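PDB 6G8Y: acetylated cis-Golgi protein, involved in ER-to-Golgi transport from Saccharomyces cerevisiae, which takes part in ER-to-Golgi transport as the yeast homologue of GRASP65, a PDZ-domain protein of the Golgi, and probably acts by binding golgins. Local coordinates for residues Arg17-Asp22 with Phe32-Gly37; Thr71-Ile76 with Phe84-Ile89. One frame throughout, in Å; residues are numbered along the deposited sequence.

Contact 1 (Arg17-Asp22 with Phe32-Gly37)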
ATOM      1  N   ARG A  17      -1.530  -4.099   7.180  1.00 12.15           N
ATOM      2  CA  ARG A  17      -0.983  -3.497   5.955  1.00 12.92           C
ATOM      3  C   ARG A  17      -1.758  -3.992   4.734  1.00 13.11           C
ATOM      4  O   ARG A  17      -2.490  -4.951   4.809  1.00 14.17           O
ATOM      5  CB  ARG A  17       0.510  -3.819   5.819  1.00 13.87           C
ATOM      6  CG  ARG A  17       1.394  -3.169   6.905  1.00 15.44           C
ATOM      7  CD  ARG A  17       1.369  -1.651   6.890  1.00 15.57           C
ATOM      8  NE  ARG A  17       2.276  -1.088   7.894  1.00 17.52           N
ATOM      9  CZ  ARG A  17       1.962  -0.839   9.164  1.00 19.26           C
ATOM     10  NH1 ARG A  17       0.741  -1.047   9.655  1.00 22.29           N
ATOM     11  NH2 ARG A  17       2.898  -0.335   9.967  1.00 19.72           N
ATOM     12  N   ILE A  18      -1.627  -3.295   3.623  1.00 12.72           N
ATOM     13  CA  ILE A  18      -2.237  -3.676   2.364  1.00 12.62           C
ATOM     14  C   ILE A  18      -1.123  -4.211   1.470  1.00 12.11           C
ATOM     15  O   ILE A  18      -0.010  -3.644   1.419  1.00 14.25           O
ATOM     16  CB  ILE A  18      -2.958  -2.478   1.724  1.00 13.67           C
ATOM     17  CG1 ILE A  18      -3.901  -1.841   2.755  1.00 16.22           C
ATOM     18  CG2 ILE A  18      -3.717  -2.917   0.466  1.00 14.68           C
ATOM     19  CD1 ILE A  18      -4.567  -0.551   2.353  1.00 16.09           C
ATOM     20  N   VAL A  19      -1.401  -5.321   0.795  1.00 12.22           N
ATOM     21  CA  VAL A  19      -0.440  -5.935  -0.129  1.00 13.23           C
ATOM     22  C   VAL A  19      -1.046  -6.126  -1.515  1.00 12.42           C
ATOM     23  O   VAL A  19      -2.271  -6.126  -1.642  1.00 13.29           O
ATOM     24  CB  VAL A  19       0.072  -7.290   0.414  1.00 14.24           C
ATOM     25  CG1 VAL A  19       0.784  -7.051   1.750  1.00 16.75           C
ATOM     26  CG2 VAL A  19      -1.059  -8.309   0.558  1.00 15.48           C
ATOM     27  N   TRP A  20      -0.190  -6.303  -2.523  1.00 13.59           N
ATOM     28  CA  TRP A  20      -0.574  -6.624  -3.899  1.00 14.93           C
ATOM     29  C   TRP A  20      -0.284  -8.097  -4.121  1.00 15.79           C
ATOM     30  O   TRP A  20       0.865  -8.510  -3.978  1.00 18.26           O
ATOM     31  CB  TRP A  20       0.276  -5.798  -4.879  1.00 16.70           C
ATOM     32  CG  TRP A  20       0.004  -6.074  -6.307  1.00 18.06           C
ATOM     33  CD1 TRP A  20       0.560  -7.048  -7.065  1.00 21.69           C
ATOM     34  CD2 TRP A  20      -0.891  -5.358  -7.151  1.00 17.49           C
ATOM     35  NE1 TRP A  20       0.067  -6.988  -8.334  1.00 23.69           N
ATOM     36  CE2 TRP A  20      -0.848  -5.976  -8.417  1.00 21.44           C
ATOM     37  CE3 TRP A  20      -1.759  -4.291  -6.953  1.00 20.45           C
ATOM     38  CZ2 TRP A  20      -1.607  -5.530  -9.483  1.00 23.20           C
ATOM     39  CZ3 TRP A  20      -2.515  -3.847  -8.012  1.00 22.06           C
ATOM     40  CH2 TRP A  20      -2.443  -4.472  -9.257  1.00 22.76           C
ATOM     41  N   VAL A  21      -1.274  -8.878  -4.513  1.00 17.11           N
ATOM     42  CA  VAL A  21      -1.094 -10.322  -4.694  1.00 20.74           C
ATOM     43  C   VAL A  21      -1.425 -10.643  -6.128  1.00 25.15           C
ATOM     44  O   VAL A  21      -2.444 -10.222  -6.644  1.00 19.75           O
ATOM     45  CB  VAL A  21      -1.973 -11.149  -3.730  1.00 23.77           C
ATOM     46  CG1 VAL A  21      -1.651 -10.852  -2.284  1.00 25.55           C
ATOM     47  CG2 VAL A  21      -3.466 -10.922  -3.962  1.00 25.78           C
ATOM     48  N   ASP A  22      -0.551 -11.370  -6.800  1.00 29.93           N
ATOM     49  CA  ASP A  22      -0.862 -11.771  -8.154  1.00 35.18           C
ATOM     50  C   ASP A  22      -1.495 -13.152  -8.077  1.00 35.17           C
ATOM     51  O   ASP A  22      -1.655 -13.738  -6.997  1.00 32.25           O
ATOM     52  CB  ASP A  22       0.372 -11.653  -9.073  1.00 40.57           C
ATOM     53  CG  ASP A  22       1.320 -12.826  -8.973  1.00 45.38           C
ATOM     54  OD1 ASP A  22       1.385 -13.473  -7.916  1.00 40.12           O
ATOM     55  OD2 ASP A  22       2.015 -13.100  -9.973  1.00 56.65           O
ATOM     56  N   PHE A  32       6.738 -10.562  -2.127  1.00 35.14           N
ATOM     57  CA  PHE A  32       6.015  -9.890  -1.031  1.00 31.97           C
ATOM     58  C   PHE A  32       5.907  -8.402  -1.310  1.00 23.63           C
ATOM     59  O   PHE A  32       6.770  -7.612  -0.945  1.00 19.98           O
ATOM     60  CB  PHE A  32       6.717 -10.197   0.279  1.00 36.56           C
ATOM     61  CG  PHE A  32       6.873 -11.663   0.510  1.00 42.20           C
ATOM     62  CD1 PHE A  32       5.769 -12.433   0.843  1.00 41.63           C
ATOM     63  CD2 PHE A  32       8.105 -12.292   0.310  1.00 46.58           C
ATOM     64  CE1 PHE A  32       5.892 -13.804   1.019  1.00 52.63           C
ATOM     65  CE2 PHE A  32       8.237 -13.660   0.493  1.00 46.24           C
ATOM     66  CZ  PHE A  32       7.131 -14.417   0.846  1.00 46.91           C
ATOM     67  N   ASP A  33       4.835  -8.049  -2.002  1.00 19.02           N
ATOM     68  CA  ASP A  33       4.658  -6.729  -2.593  1.00 18.92           C
ATOM     69  C   ASP A  33       3.737  -5.923  -1.678  1.00 17.96           C
ATOM     70  O   ASP A  33       2.521  -6.108  -1.684  1.00 17.94           O
ATOM     71  CB  ASP A  33       4.046  -6.855  -3.984  1.00 19.17           C
ATOM     72  CG  ASP A  33       5.024  -7.385  -5.033  1.00 22.19           C
ATOM     73  OD1 ASP A  33       6.243  -7.212  -4.878  1.00 26.69           O
ATOM     74  OD2 ASP A  33       4.549  -7.948  -6.049  1.00 25.47           O
ATOM     75  N   TYR A  34       4.322  -5.027  -0.891  1.00 15.69           N
ATOM     76  CA  TYR A  34       3.543  -4.179   0.010  1.00 14.94           C
ATOM     77  C   TYR A  34       3.063  -2.953  -0.755  1.00 13.69           C
ATOM     78  O   TYR A  34       3.807  -2.380  -1.550  1.00 15.19           O
ATOM     79  CB  TYR A  34       4.407  -3.689   1.168  1.00 17.77           C
ATOM     80  CG  TYR A  34       4.604  -4.706   2.236  1.00 21.41           C
ATOM     81  CD1 TYR A  34       3.604  -4.923   3.186  1.00 22.73           C
ATOM     82  CD2 TYR A  34       5.789  -5.418   2.337  1.00 27.47           C
ATOM     83  CE1 TYR A  34       3.770  -5.830   4.206  1.00 30.38           C
ATOM     84  CE2 TYR A  34       5.966  -6.349   3.360  1.00 33.75           C
ATOM     85  CZ  TYR A  34       4.949  -6.539   4.292  1.00 37.59           C
ATOM     86  OH  TYR A  34       5.092  -7.437   5.318  1.00 37.65           O
ATOM     87  N   ILE A  35       1.816  -2.549  -0.500  1.00 13.53           N
ATOM     88  CA  ILE A  35       1.349  -1.246  -0.951  1.00 13.25           C
ATOM     89  C   ILE A  35       1.898  -0.195  -0.010  1.00 13.57           C
ATOM     90  O   ILE A  35       1.589  -0.192   1.179  1.00 16.05           O
ATOM     91  CB  ILE A  35      -0.185  -1.125  -0.940  1.00 15.45           C
ATOM     92  CG1 ILE A  35      -0.843  -2.229  -1.743  1.00 19.61           C
ATOM     93  CG2 ILE A  35      -0.606   0.236  -1.456  1.00 15.42           C
ATOM     94  CD1 ILE A  35      -0.200  -2.459  -3.061  1.00 18.76           C
ATOM     95  N   VAL A  36       2.703   0.701  -0.563  1.00 12.96           N
ATOM     96  CA  VAL A  36       3.278   1.804   0.208  1.00 13.93           C
ATOM     97  C   VAL A  36       2.663   3.165  -0.112  1.00 13.31           C
ATOM     98  O   VAL A  36       2.831   4.124   0.642  1.00 15.52           O
ATOM     99  CB  VAL A  36       4.823   1.813   0.094  1.00 15.94           C
ATOM    100  CG1 VAL A  36       5.381   0.545   0.728  1.00 17.65           C
ATOM    101  CG2 VAL A  36       5.311   1.963  -1.332  1.00 16.19           C
ATOM    102  N   GLY A  37       1.932   3.261  -1.218  1.00 11.25           N
ATOM    103  CA  GLY A  37       1.290   4.501  -1.558  1.00 12.35           C
ATOM    104  C   GLY A  37       0.142   4.299  -2.522  1.00 11.90           C
ATOM    105  O   GLY A  37       0.039   3.269  -3.194  1.00 11.50           O
TER
HETATM  106  O   HOH W   1       0.118  -1.019   3.432  1.00 21.24           O
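I35 reaches from strand 33-38 across to the short strand 19-20 and packs on I18 and W20. I35 CB lies 3.5 Å from I18 O. I35 CG1, anti to the carbonyl carbon (chi1 -55°), runs beside that same oxygen and meets I18 CG2 at 3.7 Å, the two isoleucines crossing obliquely. The chain bends at chi2 (-46°), which brings its tip, I35 CD1, to 3.8 Å from W20 CB. The backbone fixes this placement with two bonds. I35 N donates to I18 O at 2.9 Å, coming from above the carbonyl plane, whereas W20 N meets D33 O at 2.8 Å almost along the C=O axis, with a nearly straight N-H (171°). A water extends the pairing past its end, accepting from I18 N and donating to I35 O. V19 and Y34 form a non-hydrogen-bonded pair whose side chains lie side by side, V19 CG1 touching Y34 CD1 at 3.8 Å, and R17 CB comes up to the edge of the same ring. Strand 19-20 is a short edge addition to the PDZ sheet, held by the two direct bonds. Strand 33-38 also pairs with strand 71-78; I35 packs on V74 of that strand, and W20 of strand 19-20 on I76. The Y34 side chain touches L10 of helix 2-10, and the W20 side chain touches R85 and E87 of strand 83-90.

Contact 2 (Thr71-Ile76 with Phe84-Ile89)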
ATOM      1  N   THR A  71      -8.293   4.838 -13.624  1.00 13.65           N
ATOM      2  CA  THR A  71      -7.218   4.036 -13.120  1.00 14.62           C
ATOM      3  C   THR A  71      -6.631   4.677 -11.887  1.00 12.97           C
ATOM      4  O   THR A  71      -6.345   5.883 -11.860  1.00 14.69           O
ATOM      5  CB  THR A  71      -6.113   3.938 -14.202  1.00 15.79           C
ATOM      6  OG1 THR A  71      -6.740   3.423 -15.375  1.00 17.98           O
ATOM      7  CG2 THR A  71      -5.021   3.056 -13.693  1.00 17.37           C
ATOM      8  N   LEU A  72      -6.398   3.855 -10.859  1.00 11.35           N
ATOM      9  CA  LEU A  72      -5.621   4.289  -9.686  1.00 11.09           C
ATOM     10  C   LEU A  72      -4.209   3.714  -9.799  1.00 10.59           C
ATOM     11  O   LEU A  72      -4.046   2.491 -10.030  1.00 12.12           O
ATOM     12  CB  LEU A  72      -6.281   3.769  -8.402  1.00 11.23           C
ATOM     13  CG  LEU A  72      -5.535   4.013  -7.087  1.00 12.29           C
ATOM     14  CD1 LEU A  72      -5.507   5.482  -6.762  1.00 13.53           C
ATOM     15  CD2 LEU A  72      -6.155   3.223  -5.935  1.00 13.39           C
ATOM     16  N   LYS A  73      -3.225   4.577  -9.566  1.00 11.26           N
ATOM     17  CA  LYS A  73      -1.829   4.198  -9.452  1.00 11.84           C
ATOM     18  C   LYS A  73      -1.544   3.749  -8.035  1.00 10.89           C
ATOM     19  O   LYS A  73      -1.800   4.469  -7.074  1.00 12.70           O
ATOM     20  CB  LYS A  73      -0.949   5.381  -9.812  1.00 13.81           C
ATOM     21  CG  LYS A  73       0.525   5.102  -9.944  1.00 17.06           C
ATOM     22  CD  LYS A  73       1.127   6.306 -10.687  1.00 23.70           C
ATOM     23  CE  LYS A  73       2.517   6.610 -10.280  1.00 28.06           C
ATOM     24  NZ  LYS A  73       2.819   8.013 -10.662  1.00 23.40           N
ATOM     25  N   VAL A  74      -1.010   2.541  -7.921  1.00 12.18           N
ATOM     26  CA  VAL A  74      -0.693   1.895  -6.653  1.00 12.29           C
ATOM     27  C   VAL A  74       0.824   1.793  -6.584  1.00 11.99           C
ATOM     28  O   VAL A  74       1.454   1.185  -7.465  1.00 13.40           O
ATOM     29  CB  VAL A  74      -1.337   0.493  -6.605  1.00 14.72           C
ATOM     30  CG1 VAL A  74      -1.041  -0.223  -5.299  1.00 15.97           C
ATOM     31  CG2 VAL A  74      -2.844   0.636  -6.833  1.00 16.45           C
ATOM     32  N   ASN A  75       1.405   2.381  -5.550  1.00 11.55           N
ATOM     33  CA  ASN A  75       2.848   2.359  -5.329  1.00 11.80           C
ATOM     34  C   ASN A  75       3.233   1.161  -4.507  1.00 11.63           C
ATOM     35  O   ASN A  75       2.741   0.999  -3.381  1.00 12.48           O
ATOM     36  CB  ASN A  75       3.328   3.641  -4.642  1.00 13.05           C
ATOM     37  CG  ASN A  75       2.831   4.895  -5.336  1.00 14.64           C
ATOM     38  OD1 ASN A  75       2.022   5.613  -4.789  1.00 15.08           O
ATOM     39  ND2 ASN A  75       3.319   5.164  -6.565  1.00 18.66           N
ATOM     40  N   ILE A  76       4.140   0.339  -5.051  1.00 12.89           N
ATOM     41  CA  ILE A  76       4.521  -0.913  -4.427  1.00 14.48           C
ATOM     42  C   ILE A  76       5.979  -0.900  -4.025  1.00 15.62           C
ATOM     43  O   ILE A  76       6.803  -0.322  -4.719  1.00 17.58           O
ATOM     44  CB  ILE A  76       4.215  -2.072  -5.386  1.00 16.53           C
ATOM     45  CG1 ILE A  76       2.677  -2.231  -5.441  1.00 20.69           C
ATOM     46  CG2 ILE A  76       4.890  -3.371  -4.960  1.00 16.99           C
ATOM     47  CD1 ILE A  76       2.226  -3.216  -6.464  1.00 23.27           C
ATOM     48  N   PHE A  84      10.991  -0.354  -5.798  1.00 24.66           N
ATOM     49  CA  PHE A  84       9.669   0.259  -5.995  1.00 23.05           C
ATOM     50  C   PHE A  84       9.183   0.070  -7.419  1.00 24.69           C
ATOM     51  O   PHE A  84       9.970   0.136  -8.355  1.00 24.93           O
ATOM     52  CB  PHE A  84       9.727   1.759  -5.749  1.00 23.93           C
ATOM     53  CG  PHE A  84      10.083   2.146  -4.345  1.00 25.10           C
ATOM     54  CD1 PHE A  84      11.416   2.338  -3.966  1.00 29.15           C
ATOM     55  CD2 PHE A  84       9.083   2.341  -3.388  1.00 26.35           C
ATOM     56  CE1 PHE A  84      11.734   2.722  -2.672  1.00 29.21           C
ATOM     57  CE2 PHE A  84       9.405   2.738  -2.094  1.00 26.37           C
ATOM     58  CZ  PHE A  84      10.733   2.907  -1.731  1.00 29.81           C
ATOM     59  N   ARG A  85       7.879  -0.141  -7.593  1.00 19.53           N
ATOM     60  CA  ARG A  85       7.265  -0.038  -8.916  1.00 19.81           C
ATOM     61  C   ARG A  85       5.840   0.457  -8.758  1.00 16.64           C
ATOM     62  O   ARG A  85       5.303   0.493  -7.646  1.00 17.65           O
ATOM     63  CB  ARG A  85       7.234  -1.373  -9.662  1.00 19.91           C
ATOM     64  CG  ARG A  85       6.333  -2.443  -9.042  1.00 20.53           C
ATOM     65  CD  ARG A  85       6.315  -3.709  -9.892  1.00 22.08           C
ATOM     66  NE  ARG A  85       5.220  -4.592  -9.490  1.00 20.73           N
ATOM     67  CZ  ARG A  85       5.219  -5.418  -8.439  1.00 19.98           C
ATOM     68  NH1 ARG A  85       6.283  -5.525  -7.636  1.00 21.72           N
ATOM     69  NH2 ARG A  85       4.125  -6.118  -8.182  1.00 21.54           N
ATOM     70  N   ASP A  86       5.228   0.789  -9.884  1.00 15.54           N
ATOM     71  CA  ASP A  86       3.847   1.225  -9.893  1.00 15.72           C
ATOM     72  C   ASP A  86       3.001   0.216 -10.616  1.00 16.34           C
ATOM     73  O   ASP A  86       3.349  -0.222 -11.713  1.00 18.47           O
ATOM     74  CB  ASP A  86       3.685   2.543 -10.631  1.00 17.40           C
ATOM     75  CG  ASP A  86       4.427   3.677  -9.990  1.00 20.10           C
ATOM     76  OD1 ASP A  86       4.608   3.694  -8.760  1.00 21.20           O
ATOM     77  OD2 ASP A  86       4.835   4.576 -10.752  1.00 23.78           O
ATOM     78  N   GLU A  87       1.896  -0.171  -9.998  1.00 14.24           N
ATOM     79  CA  GLU A  87       0.856  -0.932 -10.679  1.00 14.78           C
ATOM     80  C   GLU A  87      -0.353  -0.031 -10.884  1.00 12.71           C
ATOM     81  O   GLU A  87      -0.447   1.026 -10.259  1.00 13.19           O
ATOM     82  CB  GLU A  87       0.459  -2.175  -9.866  1.00 15.85           C
ATOM     83  CG  GLU A  87       1.549  -3.238  -9.672  1.00 16.85           C
ATOM     84  CD  GLU A  87       1.821  -4.154 -10.863  1.00 18.65           C
ATOM     85  OE1 GLU A  87       1.141  -4.097 -11.895  1.00 18.71           O
ATOM     86  OE2 GLU A  87       2.759  -4.973 -10.734  1.00 23.39           O
ATOM     87  N   TYR A  88      -1.262  -0.463 -11.745  1.00 12.82           N
ATOM     88  CA  TYR A  88      -2.444   0.305 -12.112  1.00 13.37           C
ATOM     89  C   TYR A  88      -3.648  -0.586 -11.993  1.00 15.21           C
ATOM     90  O   TYR A  88      -3.624  -1.725 -12.454  1.00 17.92           O
ATOM     91  CB  TYR A  88      -2.297   0.834 -13.535  1.00 13.81           C
ATOM     92  CG  TYR A  88      -1.244   1.884 -13.619  1.00 13.59           C
ATOM     93  CD1 TYR A  88      -1.516   3.214 -13.289  1.00 15.64           C
ATOM     94  CD2 TYR A  88       0.047   1.558 -13.973  1.00 13.80           C
ATOM     95  CE1 TYR A  88      -0.535   4.178 -13.340  1.00 15.72           C
ATOM     96  CE2 TYR A  88       1.044   2.516 -14.018  1.00 14.83           C
ATOM     97  CZ  TYR A  88       0.737   3.830 -13.715  1.00 15.34           C
ATOM     98  OH  TYR A  88       1.716   4.803 -13.750  1.00 18.47           O
ATOM     99  N   ILE A  89      -4.704  -0.083 -11.372  1.00 14.64           N
ATOM    100  CA  ILE A  89      -5.915  -0.896 -11.222  1.00 15.05           C
ATOM    101  C   ILE A  89      -7.133  -0.069 -11.588  1.00 13.05           C
ATOM    102  O   ILE A  89      -7.222   1.113 -11.232  1.00 14.75           O
ATOM    103  CB  ILE A  89      -6.028  -1.509  -9.817  1.00 16.36           C
ATOM    104  CG1 ILE A  89      -7.277  -2.398  -9.673  1.00 20.68           C
ATOM    105  CG2 ILE A  89      -5.967  -0.444  -8.744  1.00 16.60           C
ATOM    106  CD1 ILE A  89      -7.719  -2.600  -8.241  1.00 35.58           C
TER
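Strands 71-76 and 84-89 run antiparallel, their axes 4.6 Å apart and their directions at 151°, and six backbone bonds join them at the pairs L72-I89, V74-E87 and I76-R85. V74 N-H points almost straight at E87 O (177°), and I76 N meets R85 O nearly along the C=O axis. On the face of I76, R85 and E87, I76 CD1 presses against E87 CG at 3.3 Å and lies over one face of the R85 guanidinium, offset toward its rim. R85 grips E87 side-on: R85 NE, 2.8 Å from E87 OE2, and R85 NH2 both donate to that one oxygen, in the guanidinium plane. An alanine at R85 would probably leave D33 and E87 without this shared counter-charge and take away the flat group packed against I76 CD1. On the opposite face, the K73 chain runs alongside the Y88 ring, K73 CD 3.5 Å from Y88 OH, and T71 CG2 sits at the edge of that ring. N75 ND2 donates to D86 OD1 at 2.9 Å from above the carboxylate plane, and also to D40. Each base on this PDZ hairpin is thus shared between two acids, R85 between E87 and D33, and K73 between D40 and, at long range, D86; R85 would probably favour the ionised form of both its acids.

The two contacts share one antiparallel sheet. The centre of contact 1 lies about 5 Å from that of the chain, that of contact 2 about 9 Å; both are partly buried, with D33 and I35 inside against exposed V19 in contact 1, and L72, V74, N75 and I76 inside against exposed T71 and Y88 in contact 2. Strands 33-38 and 71-78 are neighbours, so V36 N probably bonds to N75 O at 2.8 Å, within a classic beta bulge formed by V36 and G37 opposite N75. D33 OD2 and R85 NH2 form a salt bridge between the contacts. Contact 1 is sparsely bonded, mainly apolar and supplemented by water; contact 2 is a regular hairpin with continuous backbone pairing and charged side chains on both faces.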